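Local coordinates for hypothetical protein TT1662 (Thermus thermophilus, PDB 1UFO) that probably acts as a hydrolase, being an enzyme of the alpha/beta hydrolase fold, although its natural substrate is not established, at residues V3-L8 and S14-I19; A189-T194 and R209-G214. All coordinates share one frame; numbering follows the deposited sequence.

Contact 1 (V3-L8 and S14-I19)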
ATOM      1  N   VAL A   3      26.704   3.883   3.015  1.00 18.86           N
ATOM      2  CA  VAL A   3      26.334   2.767   2.123  1.00 18.80           C
ATOM      3  C   VAL A   3      27.412   2.655   1.088  1.00 18.95           C
ATOM      4  O   VAL A   3      27.878   3.666   0.525  1.00 20.85           O
ATOM      5  CB  VAL A   3      25.005   3.057   1.353  1.00 17.53           C
ATOM      6  CG1 VAL A   3      24.676   1.878   0.450  1.00 18.03           C
ATOM      7  CG2 VAL A   3      23.922   3.288   2.316  1.00 19.14           C
ATOM      8  N   ARG A   4      27.837   1.443   0.764  1.00 18.79           N
ATOM      9  CA  ARG A   4      28.847   1.329  -0.249  1.00 20.91           C
ATOM     10  C   ARG A   4      28.434   0.251  -1.223  1.00 20.28           C
ATOM     11  O   ARG A   4      27.738  -0.666  -0.854  1.00 20.03           O
ATOM     12  CB  ARG A   4      30.189   0.974   0.340  1.00 24.24           C
ATOM     13  CG  ARG A   4      30.187  -0.371   0.981  1.00 26.86           C
ATOM     14  CD  ARG A   4      31.398  -0.511   1.864  1.00 30.09           C
ATOM     15  NE  ARG A   4      32.644  -0.112   1.213  1.00 32.38           N
ATOM     16  CZ  ARG A   4      33.172  -0.710   0.150  1.00 33.78           C
ATOM     17  NH1 ARG A   4      34.319  -0.287  -0.382  1.00 34.77           N
ATOM     18  NH2 ARG A   4      32.542  -1.738  -0.391  1.00 36.11           N
ATOM     19  N   THR A   5      28.893   0.371  -2.445  1.00 19.92           N
ATOM     20  CA  THR A   5      28.567  -0.568  -3.458  1.00 20.55           C
ATOM     21  C   THR A   5      29.713  -1.475  -3.722  1.00 22.24           C
ATOM     22  O   THR A   5      30.851  -1.010  -3.828  1.00 22.37           O
ATOM     23  CB  THR A   5      28.209   0.182  -4.744  1.00 21.96           C
ATOM     24  OG1 THR A   5      27.067   0.988  -4.455  1.00 24.02           O
ATOM     25  CG2 THR A   5      27.877  -0.802  -5.923  1.00 23.41           C
ATOM     26  N   GLU A   6      29.449  -2.767  -3.799  1.00 19.62           N
ATOM     27  CA  GLU A   6      30.492  -3.689  -4.152  1.00 22.45           C
ATOM     28  C   GLU A   6      29.977  -4.883  -4.903  1.00 21.35           C
ATOM     29  O   GLU A   6      28.750  -5.098  -4.988  1.00 19.21           O
ATOM     30  CB  GLU A   6      31.290  -4.173  -2.943  1.00 25.26           C
ATOM     31  CG  GLU A   6      30.585  -4.489  -1.692  1.00 28.81           C
ATOM     32  CD  GLU A   6      31.611  -4.729  -0.566  1.00 29.33           C
ATOM     33  OE1 GLU A   6      31.941  -3.807   0.235  1.00 32.02           O
ATOM     34  OE2 GLU A   6      32.117  -5.840  -0.506  1.00 28.95           O
ATOM     35  N   ARG A   7      30.911  -5.611  -5.504  1.00 21.67           N
ATOM     36  CA  ARG A   7      30.583  -6.842  -6.226  1.00 20.52           C
ATOM     37  C   ARG A   7      31.029  -8.009  -5.369  1.00 20.94           C
ATOM     38  O   ARG A   7      32.202  -8.053  -4.941  1.00 21.14           O
ATOM     39  CB  ARG A   7      31.293  -6.916  -7.596  1.00 22.87           C
ATOM     40  CG  ARG A   7      31.042  -5.707  -8.551  1.00 25.34           C
ATOM     41  CD  ARG A   7      29.592  -5.699  -9.210  1.00 29.92           C
ATOM     42  NE  ARG A   7      29.517  -6.830 -10.077  1.00 30.52           N
ATOM     43  CZ  ARG A   7      29.544  -6.779 -11.398  1.00 28.26           C
ATOM     44  NH1 ARG A   7      29.513  -7.921 -12.039  1.00 30.12           N
ATOM     45  NH2 ARG A   7      29.507  -5.610 -12.056  1.00 28.45           N
ATOM     46  N   LEU A   8      30.111  -8.932  -5.080  1.00 16.48           N
ATOM     47  CA  LEU A   8      30.415 -10.112  -4.270  1.00 18.64           C
ATOM     48  C   LEU A   8      30.258 -11.307  -5.164  1.00 18.88           C
ATOM     49  O   LEU A   8      29.741 -11.184  -6.286  1.00 19.75           O
ATOM     50  CB  LEU A   8      29.382 -10.259  -3.177  1.00 18.13           C
ATOM     51  CG  LEU A   8      29.235  -9.050  -2.298  1.00 17.85           C
ATOM     52  CD1 LEU A   8      28.147  -9.311  -1.287  1.00 17.27           C
ATOM     53  CD2 LEU A   8      30.584  -8.809  -1.557  1.00 20.75           C
ATOM     54  N   SER A  14      28.242 -13.341  -9.916  1.00 17.31           N
ATOM     55  CA  SER A  14      28.701 -11.982  -9.611  1.00 17.08           C
ATOM     56  C   SER A  14      27.481 -11.181  -9.154  1.00 16.25           C
ATOM     57  O   SER A  14      26.554 -10.936  -9.959  1.00 19.36           O
ATOM     58  CB  SER A  14      29.313 -11.301 -10.835  1.00 20.14           C
ATOM     59  OG  SER A  14      29.874 -10.064 -10.416  1.00 24.45           O
ATOM     60  N   VAL A  15      27.476 -10.820  -7.876  1.00 13.22           N
ATOM     61  CA  VAL A  15      26.290 -10.129  -7.357  1.00 12.63           C
ATOM     62  C   VAL A  15      26.583  -8.673  -6.978  1.00 13.20           C
ATOM     63  O   VAL A  15      27.497  -8.421  -6.185  1.00 14.89           O
ATOM     64  CB  VAL A  15      25.800 -10.909  -6.117  1.00 12.17           C
ATOM     65  CG1 VAL A  15      24.520 -10.327  -5.600  1.00 14.44           C
ATOM     66  CG2 VAL A  15      25.504 -12.351  -6.513  1.00 13.45           C
ATOM     67  N   LEU A  16      25.837  -7.710  -7.554  1.00  9.92           N
ATOM     68  CA  LEU A  16      25.972  -6.311  -7.151  1.00 10.88           C
ATOM     69  C   LEU A  16      25.356  -6.160  -5.758  1.00 10.87           C
ATOM     70  O   LEU A  16      24.226  -6.615  -5.461  1.00 10.71           O
ATOM     71  CB  LEU A  16      25.269  -5.423  -8.168  1.00 12.79           C
ATOM     72  CG  LEU A  16      25.258  -3.945  -7.852  1.00 14.12           C
ATOM     73  CD1 LEU A  16      26.641  -3.474  -7.963  1.00 16.12           C
ATOM     74  CD2 LEU A  16      24.366  -3.158  -8.908  1.00 14.84           C
ATOM     75  N   ALA A  17      26.073  -5.518  -4.877  1.00 11.15           N
ATOM     76  CA  ALA A  17      25.569  -5.325  -3.528  1.00 12.16           C
ATOM     77  C   ALA A  17      25.606  -3.885  -3.062  1.00 13.16           C
ATOM     78  O   ALA A  17      26.610  -3.176  -3.304  1.00 14.42           O
ATOM     79  CB  ALA A  17      26.355  -6.175  -2.514  1.00 13.74           C
ATOM     80  N   ARG A  18      24.539  -3.420  -2.447  1.00 12.71           N
ATOM     81  CA  ARG A  18      24.543  -2.073  -1.867  1.00 13.23           C
ATOM     82  C   ARG A  18      24.460  -2.346  -0.392  1.00 12.64           C
ATOM     83  O   ARG A  18      23.447  -2.785   0.171  1.00 11.27           O
ATOM     84  CB  ARG A  18      23.324  -1.284  -2.353  1.00 16.57           C
ATOM     85  CG  ARG A  18      23.394   0.151  -1.977  1.00 23.98           C
ATOM     86  CD  ARG A  18      24.003   1.058  -3.131  1.00 27.67           C
ATOM     87  NE  ARG A  18      23.771   2.466  -2.767  1.00 33.31           N
ATOM     88  CZ  ARG A  18      22.557   2.924  -2.437  1.00 34.98           C
ATOM     89  NH1 ARG A  18      21.510   2.072  -2.467  1.00 35.47           N
ATOM     90  NH2 ARG A  18      22.393   4.185  -1.970  1.00 34.81           N
ATOM     91  N   ILE A  19      25.588  -2.091   0.277  1.00 12.03           N
ATOM     92  CA  ILE A  19      25.735  -2.491   1.669  1.00 12.68           C
ATOM     93  C   ILE A  19      25.748  -1.361   2.685  1.00 12.65           C
ATOM     94  O   ILE A  19      26.689  -0.546   2.699  1.00 14.87           O
ATOM     95  CB  ILE A  19      27.039  -3.332   1.819  1.00 13.35           C
ATOM     96  CG1 ILE A  19      27.012  -4.494   0.808  1.00 12.43           C
ATOM     97  CG2 ILE A  19      27.201  -3.763   3.298  1.00 13.42           C
ATOM     98  CD1 ILE A  19      28.305  -5.525   0.894  1.00 13.43           C
TER
HETATM   99  O   HOH W   1      26.569   2.658  -2.755  1.00 40.14           O
HETATM  100  O   HOH W   2      31.864 -10.654  -8.665  1.00 47.72           O
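R7 bends twice along its chain (chi2 -74°, chi3 -66°), which folds its guanidinium back toward S14. R18 turns at chi2 (95°) and lays its chain across V3. S14 OG meets the rim of the R7 guanidinium, almost in its plane. R7 NH1 donates to S14 OG at 2.7 Å in a fairly straight bond, and the bond from R7 NE to S14 OG is weak at 3.3 Å. A water links S14 OG to L8 O, and E64 forms a salt bridge with R7 NH2. At the other end, V3 CG1 lies only 3.2 Å from R18 CG and also covers one face of the R18 guanidinium. R18 NH2 makes a salt bridge with E49. With R18 cut back to an alanine, E49 would probably lose its charged mate and V3 CG1 the chain it packs on.

The two strands form an antiparallel beta hairpin at one edge of the central sheet, and strand 52-56 follows next to 13-20. Paired backbone bonds join R4 with I19, E6 with A17 and L8 with V15; I19 N to R4 O is 2.8 Å. On the R4, E6 and L8 face, I19 CD1 rests 3.6 Å from E6 CG, and L8 CD1 lies 3.8 Å from A17 CB. On the other face, T5 CG2 meets L16 CD1 at 3.6 Å.

Contact 2 (A189-T194 and R209-G214)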
ATOM      1  N   ALA A 189      -5.579  -6.595 -14.450  1.00 12.34           N
ATOM      2  CA  ALA A 189      -6.365  -7.786 -14.205  1.00 13.72           C
ATOM      3  C   ALA A 189      -5.522  -9.059 -13.983  1.00 13.01           C
ATOM      4  O   ALA A 189      -5.998  -9.950 -13.289  1.00 14.32           O
ATOM      5  CB  ALA A 189      -7.345  -7.996 -15.395  1.00 14.90           C
ATOM      6  N   ARG A 190      -4.327  -9.114 -14.558  1.00 13.29           N
ATOM      7  CA  ARG A 190      -3.446 -10.312 -14.351  1.00 13.74           C
ATOM      8  C   ARG A 190      -2.974 -10.328 -12.884  1.00 13.17           C
ATOM      9  O   ARG A 190      -2.779 -11.395 -12.271  1.00 12.88           O
ATOM     10  CB  ARG A 190      -2.212 -10.278 -15.275  1.00 17.15           C
ATOM     11  CG  ARG A 190      -2.658 -10.352 -16.759  1.00 20.87           C
ATOM     12  CD  ARG A 190      -3.478 -11.567 -17.010  1.00 25.46           C
ATOM     13  NE  ARG A 190      -2.601 -12.636 -17.355  1.00 29.83           N
ATOM     14  CZ  ARG A 190      -2.994 -13.825 -17.741  1.00 29.20           C
ATOM     15  NH1 ARG A 190      -2.062 -14.714 -18.000  1.00 30.54           N
ATOM     16  NH2 ARG A 190      -4.277 -14.102 -17.917  1.00 30.91           N
HETATM   17  N   MSE A 191      -2.662  -9.158 -12.326  1.00 11.08           N
HETATM   18  CA  MSE A 191      -2.266  -9.091 -10.942  1.00  9.31           C
HETATM   19  C   MSE A 191      -3.450  -9.461 -10.069  1.00 10.69           C
HETATM   20  O   MSE A 191      -3.339 -10.206  -9.140  1.00 10.73           O
HETATM   21  CB  MSE A 191      -1.787  -7.678 -10.609  1.00 10.62           C
HETATM   22  CG  MSE A 191      -1.330  -7.533  -9.107  1.00 10.57           C
HETATM   23 SE   MSE A 191      -2.779  -7.173  -7.869  1.00 15.47          SE
HETATM   24  CE  MSE A 191      -2.510  -5.397  -8.158  1.00  7.69           C
ATOM     25  N   GLU A 192      -4.650  -9.001 -10.441  1.00 10.46           N
ATOM     26  CA  GLU A 192      -5.813  -9.343  -9.601  1.00 12.98           C
ATOM     27  C   GLU A 192      -6.108 -10.902  -9.665  1.00 11.49           C
ATOM     28  O   GLU A 192      -6.460 -11.511  -8.634  1.00 14.98           O
ATOM     29  CB  GLU A 192      -7.022  -8.515 -10.126  1.00 12.11           C
ATOM     30  CG  GLU A 192      -6.893  -7.043  -9.703  1.00 20.47           C
ATOM     31  CD  GLU A 192      -7.910  -6.048 -10.407  1.00 23.02           C
ATOM     32  OE1 GLU A 192      -8.258  -6.197 -11.634  1.00 29.94           O
ATOM     33  OE2 GLU A 192      -8.348  -5.071  -9.759  1.00 26.36           O
ATOM     34  N   LYS A 193      -5.908 -11.467 -10.850  1.00 13.30           N
ATOM     35  CA  LYS A 193      -6.121 -12.911 -11.074  1.00 13.56           C
ATOM     36  C   LYS A 193      -5.099 -13.665 -10.224  1.00 13.05           C
ATOM     37  O   LYS A 193      -5.387 -14.737  -9.664  1.00 14.33           O
ATOM     38  CB  LYS A 193      -5.892 -13.242 -12.522  1.00 15.60           C
ATOM     39  CG  LYS A 193      -6.057 -14.686 -12.947  1.00 17.99           C
ATOM     40  CD  LYS A 193      -5.579 -14.707 -14.364  1.00 20.22           C
ATOM     41  CE  LYS A 193      -5.132 -16.028 -14.836  1.00 21.77           C
ATOM     42  NZ  LYS A 193      -6.349 -16.841 -15.097  1.00 25.13           N
ATOM     43  N   THR A 194      -3.898 -13.075 -10.109  1.00 11.91           N
ATOM     44  CA  THR A 194      -2.908 -13.750  -9.243  1.00 11.64           C
ATOM     45  C   THR A 194      -3.381 -13.822  -7.775  1.00 11.30           C
ATOM     46  O   THR A 194      -3.353 -14.862  -7.087  1.00 11.62           O
ATOM     47  CB  THR A 194      -1.577 -12.950  -9.313  1.00  8.80           C
ATOM     48  OG1 THR A 194      -1.081 -13.034 -10.631  1.00 11.29           O
ATOM     49  CG2 THR A 194      -0.499 -13.510  -8.375  1.00  9.61           C
ATOM     50  N   ARG A 209      -2.200  -5.819  -1.744  1.00  6.97           N
ATOM     51  CA  ARG A 209      -1.936  -5.122  -3.020  1.00  8.42           C
ATOM     52  C   ARG A 209      -1.857  -3.630  -2.823  1.00  7.64           C
ATOM     53  O   ARG A 209      -2.477  -3.042  -1.910  1.00  9.81           O
ATOM     54  CB  ARG A 209      -3.035  -5.440  -4.085  1.00 11.09           C
ATOM     55  CG  ARG A 209      -4.436  -4.994  -3.755  1.00 19.33           C
ATOM     56  CD  ARG A 209      -5.500  -5.605  -4.800  1.00 22.92           C
ATOM     57  NE  ARG A 209      -6.345  -6.604  -4.190  1.00 28.69           N
ATOM     58  CZ  ARG A 209      -7.660  -6.500  -3.922  1.00 32.89           C
ATOM     59  NH1 ARG A 209      -8.295  -7.539  -3.354  1.00 34.29           N
ATOM     60  NH2 ARG A 209      -8.366  -5.407  -4.222  1.00 35.33           N
ATOM     61  N   PHE A 210      -1.057  -2.966  -3.651  1.00  6.52           N
ATOM     62  CA  PHE A 210      -0.944  -1.522  -3.630  1.00  5.62           C
ATOM     63  C   PHE A 210      -1.049  -1.135  -5.093  1.00  6.73           C
ATOM     64  O   PHE A 210      -0.291  -1.648  -5.932  1.00  8.60           O
ATOM     65  CB  PHE A 210       0.428  -1.039  -3.100  1.00  6.64           C
ATOM     66  CG  PHE A 210       0.630   0.428  -3.305  1.00  8.83           C
ATOM     67  CD1 PHE A 210      -0.038   1.336  -2.466  1.00  8.32           C
ATOM     68  CD2 PHE A 210       1.451   0.894  -4.352  1.00  8.38           C
ATOM     69  CE1 PHE A 210       0.082   2.756  -2.633  1.00  9.15           C
ATOM     70  CE2 PHE A 210       1.555   2.309  -4.523  1.00  9.59           C
ATOM     71  CZ  PHE A 210       0.866   3.214  -3.660  1.00  8.83           C
ATOM     72  N   VAL A 211      -2.037  -0.270  -5.399  1.00  6.30           N
ATOM     73  CA  VAL A 211      -2.204   0.170  -6.770  1.00  8.70           C
ATOM     74  C   VAL A 211      -2.124   1.685  -6.824  1.00  7.31           C
ATOM     75  O   VAL A 211      -2.847   2.400  -6.085  1.00  9.70           O
ATOM     76  CB  VAL A 211      -3.571  -0.305  -7.376  1.00  8.44           C
ATOM     77  CG1 VAL A 211      -3.670   0.174  -8.873  1.00  9.41           C
ATOM     78  CG2 VAL A 211      -3.664  -1.846  -7.355  1.00  9.72           C
ATOM     79  N   GLU A 212      -1.223   2.189  -7.652  1.00  6.31           N
ATOM     80  CA  GLU A 212      -1.030   3.641  -7.850  1.00  8.73           C
ATOM     81  C   GLU A 212      -1.880   3.999  -9.093  1.00  8.38           C
ATOM     82  O   GLU A 212      -1.640   3.504 -10.212  1.00  9.06           O
ATOM     83  CB  GLU A 212       0.437   3.895  -8.075  1.00  8.06           C
ATOM     84  CG  GLU A 212       0.792   5.363  -8.284  1.00 10.88           C
ATOM     85  CD  GLU A 212       2.289   5.579  -8.284  1.00 11.02           C
ATOM     86  OE1 GLU A 212       2.726   6.579  -8.862  1.00 16.20           O
ATOM     87  OE2 GLU A 212       2.997   4.719  -7.772  1.00 14.03           O
ATOM     88  N   GLU A 213      -2.849   4.893  -8.892  1.00 10.19           N
ATOM     89  CA  GLU A 213      -3.768   5.221  -9.989  1.00 11.27           C
ATOM     90  C   GLU A 213      -3.008   6.064 -11.014  1.00 10.84           C
ATOM     91  O   GLU A 213      -2.370   7.076 -10.647  1.00 11.65           O
ATOM     92  CB  GLU A 213      -4.912   6.018  -9.404  1.00 12.09           C
ATOM     93  CG  GLU A 213      -6.137   5.875 -10.233  1.00 16.92           C
ATOM     94  CD  GLU A 213      -6.741   4.463 -10.227  1.00 18.43           C
ATOM     95  OE1 GLU A 213      -6.519   3.570  -9.326  1.00 16.84           O
ATOM     96  OE2 GLU A 213      -7.571   4.267 -11.134  1.00 19.83           O
ATOM     97  N   GLY A 214      -3.089   5.633 -12.273  1.00 12.29           N
ATOM     98  CA  GLY A 214      -2.431   6.377 -13.331  1.00 12.82           C
ATOM     99  C   GLY A 214      -1.047   5.911 -13.700  1.00 14.60           C
ATOM    100  O   GLY A 214      -0.560   6.234 -14.778  1.00 16.67           O
TER
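M191, a selenomethionine, lays its terminal methyl over V211 and the base of R209. Its CE is 3.8 Å from V211 CG2 and 4.1 Å from R209 CB. The SE atom, which replaces the sulfur of methionine, lies 4.2 Å from R209 CB. The CB of M191 already points at the strand; with CG anti to the backbone N (chi1 -180°), the chain runs on that way. Bends at chi2 (-85°) and chi3 (-90°) then turn CE onto the V211 branch. M191 crosses R209 at about a right angle and V211 obliquely. V211 meets it with one methyl, CG2. R209 offers only its first carbon here. The charged end of R209 lies apart from this apolar patch: E192 OE2 is 5.5 Å from R209 NH2, opposite in charge but not in contact.

Helix 188-198 connects strand 175-180 to strand 207-212 in a beta-alpha-beta unit and packs against the sheet. M191 also touches H177 and H179 of strand 175-180, so one side chain spans two adjacent parallel strands. Strand 207-212 pairs antiparallel with a strand of the second subunit, which carries the sheet across the dimer interface, and there R209 NH1 forms a salt bridge with E213 of that second subunit.

Across the contact itself the chemistry is apolar. The methyl of a selenoether chain meets the branched valine and the aliphatic base of an arginine, so the fit depends on shape and burial rather than on directional bonds.

In the fold
Contact 1 and contact 2 involve the two outermost strands of the same sheet, 3-10 and 207-212, and do not touch. Their centres are 31 Å apart and their nearest atoms about 19 Å apart. They lie on opposite sides of the chain's centre. Contact 1 is a surface hairpin at the antiparallel edge, and no other subunit touches it. Contact 2 is buried at the parallel edge, which is the dimer edge. The parallel strands between them include 107-112, which leads to S113 of a possible Ser-His-Asp triad with D183 and H217. M191 lies near this putative site without touching it.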